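Long-range contact in allergen Aed a 2 (Aedes aegypti, PDB 3DXL), which binds and sequesters biogenic amines and leukotrienes of the vertebrate host, dampening the host response while the female mosquito feeds on blood: residues A[87-99]-A[113-127]. Residues are numbered along the deposited sequence; the frame is centred on the assembly and turned at random.
Sequences SKVEAYANAVKQL and YDPVHKAHKDTSKNL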
loop_
_atom_site.group_PDB
_atom_site.type_symbol
_atom_site.label_atom_id
_atom_site.label_comp_id
_atom_site.label_asym_id
_atom_site.label_seq_id
_atom_site.Cartn_x
_atom_site.Cartn_y
_atom_site.Cartn_z
ATOM N N SER A 87 -18.644 5.636 22.569
ATOM C CA SER A 87 -18.036 5.429 23.887
ATOM C C SER A 87 -16.816 4.507 23.836
ATOM O O SER A 87 -15.827 4.755 24.521
ATOM C CB SER A 87 -19.066 4.916 24.904
ATOM O OG SER A 87 -19.600 3.668 24.517
ATOM N N LYS A 88 -16.909 3.464 23.012
ATOM C CA LYS A 88 -15.829 2.493 22.842
ATOM C C LYS A 88 -14.653 3.090 22.067
ATOM O O LYS A 88 -13.501 2.880 22.425
ATOM C CB LYS A 88 -16.365 1.213 22.186
ATOM C CG LYS A 88 -17.338 0.453 23.101
ATOM C CD LYS A 88 -17.842 -0.850 22.512
ATOM C CE LYS A 88 -18.471 -1.746 23.585
ATOM N NZ LYS A 88 -19.383 -1.015 24.512
ATOM N N VAL A 89 -14.953 3.870 21.033
ATOM C CA VAL A 89 -13.909 4.563 20.275
ATOM C C VAL A 89 -13.171 5.543 21.186
ATOM O O VAL A 89 -11.939 5.611 21.182
ATOM C CB VAL A 89 -14.489 5.296 19.051
ATOM C CG1 VAL A 89 -13.429 6.176 18.382
ATOM C CG2 VAL A 89 -15.060 4.291 18.072
ATOM N N GLU A 90 -13.935 6.286 21.985
ATOM C CA GLU A 90 -13.344 7.223 22.932
ATOM C C GLU A 90 -12.472 6.528 23.985
ATOM O O GLU A 90 -11.391 7.026 24.311
ATOM C CB GLU A 90 -14.418 8.124 23.565
ATOM C CG GLU A 90 -14.918 9.171 22.564
ATOM C CD GLU A 90 -16.129 9.970 23.008
ATOM O OE1 GLU A 90 -16.815 9.579 23.978
ATOM O OE2 GLU A 90 -16.399 10.996 22.346
ATOM N N ALA A 91 -12.920 5.370 24.477
ATOM C CA ALA A 91 -12.134 4.595 25.449
ATOM C C ALA A 91 -10.800 4.144 24.836
ATOM O O ALA A 91 -9.761 4.205 25.488
ATOM C CB ALA A 91 -12.930 3.403 25.961
ATOM N N TYR A 92 -10.833 3.733 23.567
ATOM C CA TYR A 92 -9.641 3.302 22.845
ATOM C C TYR A 92 -8.703 4.488 22.621
ATOM O O TYR A 92 -7.501 4.409 22.905
ATOM C CB TYR A 92 -10.071 2.633 21.533
ATOM C CG TYR A 92 -8.984 2.274 20.536
ATOM C CD1 TYR A 92 -7.743 1.801 20.947
ATOM C CD2 TYR A 92 -9.229 2.379 19.165
ATOM C CE1 TYR A 92 -6.766 1.459 20.015
ATOM C CE2 TYR A 92 -8.258 2.041 18.228
ATOM C CZ TYR A 92 -7.036 1.585 18.655
ATOM O OH TYR A 92 -6.086 1.246 17.711
ATOM N N ALA A 93 -9.248 5.601 22.141
ATOM C CA ALA A 93 -8.439 6.796 21.932
ATOM C C ALA A 93 -7.801 7.272 23.242
ATOM O O ALA A 93 -6.622 7.631 23.275
ATOM C CB ALA A 93 -9.269 7.904 21.311
ATOM N N ASN A 94 -8.587 7.267 24.319
ATOM C CA ASN A 94 -8.084 7.624 25.646
ATOM C C ASN A 94 -6.919 6.744 26.095
ATOM O O ASN A 94 -5.922 7.253 26.604
ATOM C CB ASN A 94 -9.212 7.594 26.687
ATOM C CG ASN A 94 -10.161 8.764 26.549
ATOM O OD1 ASN A 94 -9.842 9.770 25.914
ATOM N ND2 ASN A 94 -11.341 8.639 27.150
ATOM N N ALA A 95 -7.046 5.430 25.906
ATOM C CA ALA A 95 -5.969 4.500 26.257
ATOM C C ALA A 95 -4.681 4.800 25.478
ATOM O O ALA A 95 -3.585 4.763 26.034
ATOM C CB ALA A 95 -6.413 3.062 26.056
ATOM N N VAL A 96 -4.818 5.129 24.196
ATOM C CA VAL A 96 -3.653 5.506 23.388
ATOM C C VAL A 96 -3.051 6.836 23.863
ATOM O O VAL A 96 -1.843 6.930 24.074
ATOM C CB VAL A 96 -3.987 5.539 21.874
ATOM C CG1 VAL A 96 -2.811 6.098 21.062
ATOM C CG2 VAL A 96 -4.333 4.141 21.386
ATOM N N LYS A 97 -3.902 7.844 24.055
ATOM C CA LYS A 97 -3.480 9.164 24.544
ATOM C C LYS A 97 -2.694 9.117 25.855
ATOM O O LYS A 97 -1.799 9.935 26.077
ATOM C CB LYS A 97 -4.696 10.076 24.718
ATOM C CG LYS A 97 -5.127 10.790 23.448
ATOM C CD LYS A 97 -6.335 11.697 23.680
ATOM C CE LYS A 97 -5.942 13.063 24.235
ATOM N NZ LYS A 97 -5.407 12.989 25.622
ATOM N N GLN A 98 -3.032 8.153 26.707
ATOM C CA GLN A 98 -2.451 8.046 28.046
ATOM C C GLN A 98 -1.231 7.120 28.140
ATOM O O GLN A 98 -0.597 7.027 29.192
ATOM C CB GLN A 98 -3.532 7.634 29.046
ATOM C CG GLN A 98 -4.588 8.719 29.255
ATOM C CD GLN A 98 -5.917 8.180 29.754
ATOM O OE1 GLN A 98 -5.967 7.237 30.542
ATOM N NE2 GLN A 98 -7.007 8.791 29.302
ATOM N N LEU A 99 -0.894 6.442 27.041
ATOM C CA LEU A 99 0.366 5.701 26.968
ATOM C C LEU A 99 1.540 6.662 27.168
ATOM O O LEU A 99 1.478 7.816 26.723
ATOM C CB LEU A 99 0.505 4.972 25.622
ATOM C CG LEU A 99 -0.373 3.742 25.411
ATOM C CD1 LEU A 99 -0.178 3.221 23.984
ATOM C CD2 LEU A 99 -0.059 2.661 26.434
ATOM N N TYR A 113 2.149 -0.761 23.459
ATOM C CA TYR A 113 0.855 -0.853 22.805
ATOM C C TYR A 113 0.092 -2.152 23.080
ATOM O O TYR A 113 -1.130 -2.162 23.033
ATOM C CB TYR A 113 0.984 -0.613 21.283
ATOM C CG TYR A 113 -0.359 -0.543 20.591
ATOM C CD1 TYR A 113 -1.135 0.619 20.643
ATOM C CD2 TYR A 113 -0.867 -1.642 19.903
ATOM C CE1 TYR A 113 -2.376 0.682 20.034
ATOM C CE2 TYR A 113 -2.109 -1.590 19.294
ATOM C CZ TYR A 113 -2.861 -0.422 19.360
ATOM O OH TYR A 113 -4.097 -0.378 18.762
ATOM N N ASP A 114 0.799 -3.248 23.354
ATOM C CA ASP A 114 0.147 -4.558 23.475
ATOM C C ASP A 114 -1.064 -4.562 24.451
ATOM O O ASP A 114 -2.102 -5.116 24.123
ATOM C CB ASP A 114 1.176 -5.644 23.821
ATOM C CG ASP A 114 0.617 -7.048 23.729
ATOM O OD1 ASP A 114 -0.069 -7.390 22.745
ATOM O OD2 ASP A 114 0.900 -7.834 24.651
ATOM N N PRO A 115 -0.941 -3.945 25.647
ATOM C CA PRO A 115 -2.127 -3.915 26.531
ATOM C C PRO A 115 -3.340 -3.215 25.910
ATOM O O PRO A 115 -4.485 -3.630 26.143
ATOM C CB PRO A 115 -1.636 -3.133 27.757
ATOM C CG PRO A 115 -0.156 -3.356 27.761
ATOM C CD PRO A 115 0.215 -3.298 26.286
ATOM N N VAL A 116 -3.084 -2.176 25.112
ATOM C CA VAL A 116 -4.142 -1.450 24.427
ATOM C C VAL A 116 -4.746 -2.315 23.328
ATOM O O VAL A 116 -5.959 -2.387 23.186
ATOM C CB VAL A 116 -3.636 -0.109 23.838
ATOM C CG1 VAL A 116 -4.740 0.599 23.058
ATOM C CG2 VAL A 116 -3.091 0.791 24.949
ATOM N N HIS A 117 -3.887 -2.994 22.570
ATOM C CA HIS A 117 -4.351 -3.911 21.545
ATOM C C HIS A 117 -5.349 -4.915 22.138
ATOM O O HIS A 117 -6.431 -5.124 21.600
ATOM C CB HIS A 117 -3.160 -4.638 20.917
ATOM C CG HIS A 117 -3.546 -5.636 19.877
ATOM N ND1 HIS A 117 -4.017 -5.272 18.634
ATOM C CD2 HIS A 117 -3.536 -6.988 19.897
ATOM C CE1 HIS A 117 -4.277 -6.361 17.932
ATOM N NE2 HIS A 117 -3.992 -7.415 18.674
ATOM N N LYS A 118 -4.976 -5.527 23.257
ATOM C CA LYS A 118 -5.811 -6.556 23.860
ATOM C C LYS A 118 -7.072 -5.991 24.524
ATOM O O LYS A 118 -8.151 -6.566 24.374
ATOM C CB LYS A 118 -5.001 -7.412 24.829
ATOM C CG LYS A 118 -3.872 -8.199 24.157
ATOM C CD LYS A 118 -3.376 -9.352 25.028
ATOM C CE LYS A 118 -2.762 -8.848 26.314
ATOM N NZ LYS A 118 -2.131 -9.955 27.071
ATOM N N ALA A 119 -6.932 -4.841 25.183
ATOM C CA ALA A 119 -8.053 -4.225 25.905
ATOM C C ALA A 119 -9.062 -3.599 24.950
ATOM O O ALA A 119 -10.210 -3.365 25.324
ATOM C CB ALA A 119 -7.549 -3.192 26.863
ATOM N N HIS A 120 -8.627 -3.316 23.720
ATOM C CA HIS A 120 -9.474 -2.655 22.728
ATOM C C HIS A 120 -9.441 -3.375 21.395
ATOM O O HIS A 120 -9.597 -2.745 20.348
ATOM C CB HIS A 120 -9.074 -1.186 22.593
ATOM C CG HIS A 120 -9.169 -0.446 23.890
ATOM N ND1 HIS A 120 -10.340 0.132 24.333
ATOM C CD2 HIS A 120 -8.249 -0.230 24.861
ATOM C CE1 HIS A 120 -10.138 0.664 25.528
ATOM N NE2 HIS A 120 -8.880 0.457 25.872
ATOM N N LYS A 121 -9.288 -4.696 21.439
ATOM C CA LYS A 121 -9.116 -5.483 20.220
ATOM C C LYS A 121 -10.267 -5.303 19.247
ATOM O O LYS A 121 -10.040 -4.940 18.097
ATOM C CB LYS A 121 -8.906 -6.966 20.533
ATOM C CG LYS A 121 -8.498 -7.775 19.298
ATOM C CD LYS A 121 -8.019 -9.175 19.642
ATOM C CE LYS A 121 -6.564 -9.176 20.075
ATOM N NZ LYS A 121 -5.918 -10.487 19.795
ATOM N N ASP A 122 -11.497 -5.544 19.689
ATOM C CA ASP A 122 -12.652 -5.422 18.808
ATOM C C ASP A 122 -12.872 -4.000 18.311
ATOM O O ASP A 122 -13.221 -3.798 17.153
ATOM C CB ASP A 122 -13.911 -5.952 19.494
ATOM C CG ASP A 122 -14.006 -7.457 19.438
ATOM O OD1 ASP A 122 -13.611 -8.055 18.413
ATOM O OD2 ASP A 122 -14.500 -8.046 20.418
ATOM N N THR A 123 -12.669 -3.016 19.180
ATOM C CA THR A 123 -12.839 -1.629 18.800
ATOM C C THR A 123 -11.879 -1.285 17.661
ATOM O O THR A 123 -12.283 -0.726 16.626
ATOM C CB THR A 123 -12.577 -0.704 20.000
ATOM O OG1 THR A 123 -13.451 -1.068 21.076
ATOM C CG2 THR A 123 -12.800 0.756 19.630
ATOM N N SER A 124 -10.612 -1.628 17.853
ATOM C CA SER A 124 -9.574 -1.292 16.872
ATOM C C SER A 124 -9.702 -2.100 15.579
ATOM O O SER A 124 -9.560 -1.550 14.484
ATOM C CB SER A 124 -8.189 -1.444 17.499
ATOM O OG SER A 124 -7.905 -2.786 17.802
ATOM N N LYS A 125 -10.010 -3.383 15.716
ATOM C CA LYS A 125 -10.202 -4.277 14.576
ATOM C C LYS A 125 -11.379 -3.819 13.722
ATOM O O LYS A 125 -11.288 -3.769 12.497
ATOM C CB LYS A 125 -10.402 -5.705 15.077
ATOM C CG LYS A 125 -10.429 -6.776 14.017
ATOM C CD LYS A 125 -10.291 -8.142 14.676
ATOM C CE LYS A 125 -9.965 -9.216 13.663
ATOM N NZ LYS A 125 -11.140 -9.570 12.850
ATOM N N ASN A 126 -12.493 -3.471 14.358
ATOM C CA ASN A 126 -13.636 -2.954 13.613
ATOM C C ASN A 126 -13.336 -1.646 12.896
ATOM O O ASN A 126 -13.689 -1.472 11.723
ATOM C CB ASN A 126 -14.843 -2.783 14.533
ATOM C CG ASN A 126 -15.454 -4.104 14.951
ATOM O OD1 ASN A 126 -15.018 -5.171 14.541
ATOM N ND2 ASN A 126 -16.479 -4.029 15.797
ATOM N N LEU A 127 -12.678 -0.727 13.590
ATOM C CA LEU A 127 -12.433 0.610 13.063
ATOM C C LEU A 127 -11.474 0.629 11.882
ATOM O O LEU A 127 -11.622 1.453 10.971
ATOM C CB LEU A 127 -11.878 1.498 14.168
ATOM C CG LEU A 127 -11.932 3.012 14.021
ATOM C CD1 LEU A 127 -13.343 3.472 13.709
ATOM C CD2 LEU A 127 -11.474 3.641 15.321
HETATM O O HOH W 1 -12.827 0.329 23.231
#
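Tyr92 reaches across from helix 87-97 as a knob into the hole formed by Tyr113, Val116, Thr123 and Ser124. Its CG lies anti to the backbone N (chi1 172°), which sends the ring over the bend between helices 113-119 and 121-127. There Val116 CG1 meets the ring edge near its plane, 3.8 Å from Tyr92 CE1, and Ser124 CB comes obliquely to within 3.4 Å of Tyr92 OH. The two tyrosine side chains cross at about a right angle, and Tyr92 OH hydrogen-bonds Tyr113 OH at 2.8 Å, near the plane of the Tyr113 ring; the Tyr92 hydroxyl also bonds a glycerol, probably from the crystallisation liquor. This is packing within the largely helical N-terminal PBP/GOBP (odorant-binding-protein) domain, whose pocket takes lipids: Ser124 also touches Trp37, which binds leukotriene E4. Helix 113-119 runs antiparallel to helix 87-97 (172°), whereas helix 121-127 crosses helix 87-97 at 103°. At the break, His120 occupies the N-cap position and lays one ring face against Tyr92 CA, a CH-pi contact 3.8 Å from the centroid. A water in the imidazole plane links His120 ND1 (2.7 Å), Thr123 OG1 and Lys88 O, donating to the carbonyl. Farther along, Val116 CG2 rests against the fork of Leu99, 3.9 Å from Leu99 CD2, and Val96 CG2 approaches the Tyr113 ring edge at CE1, 4.2 Å away.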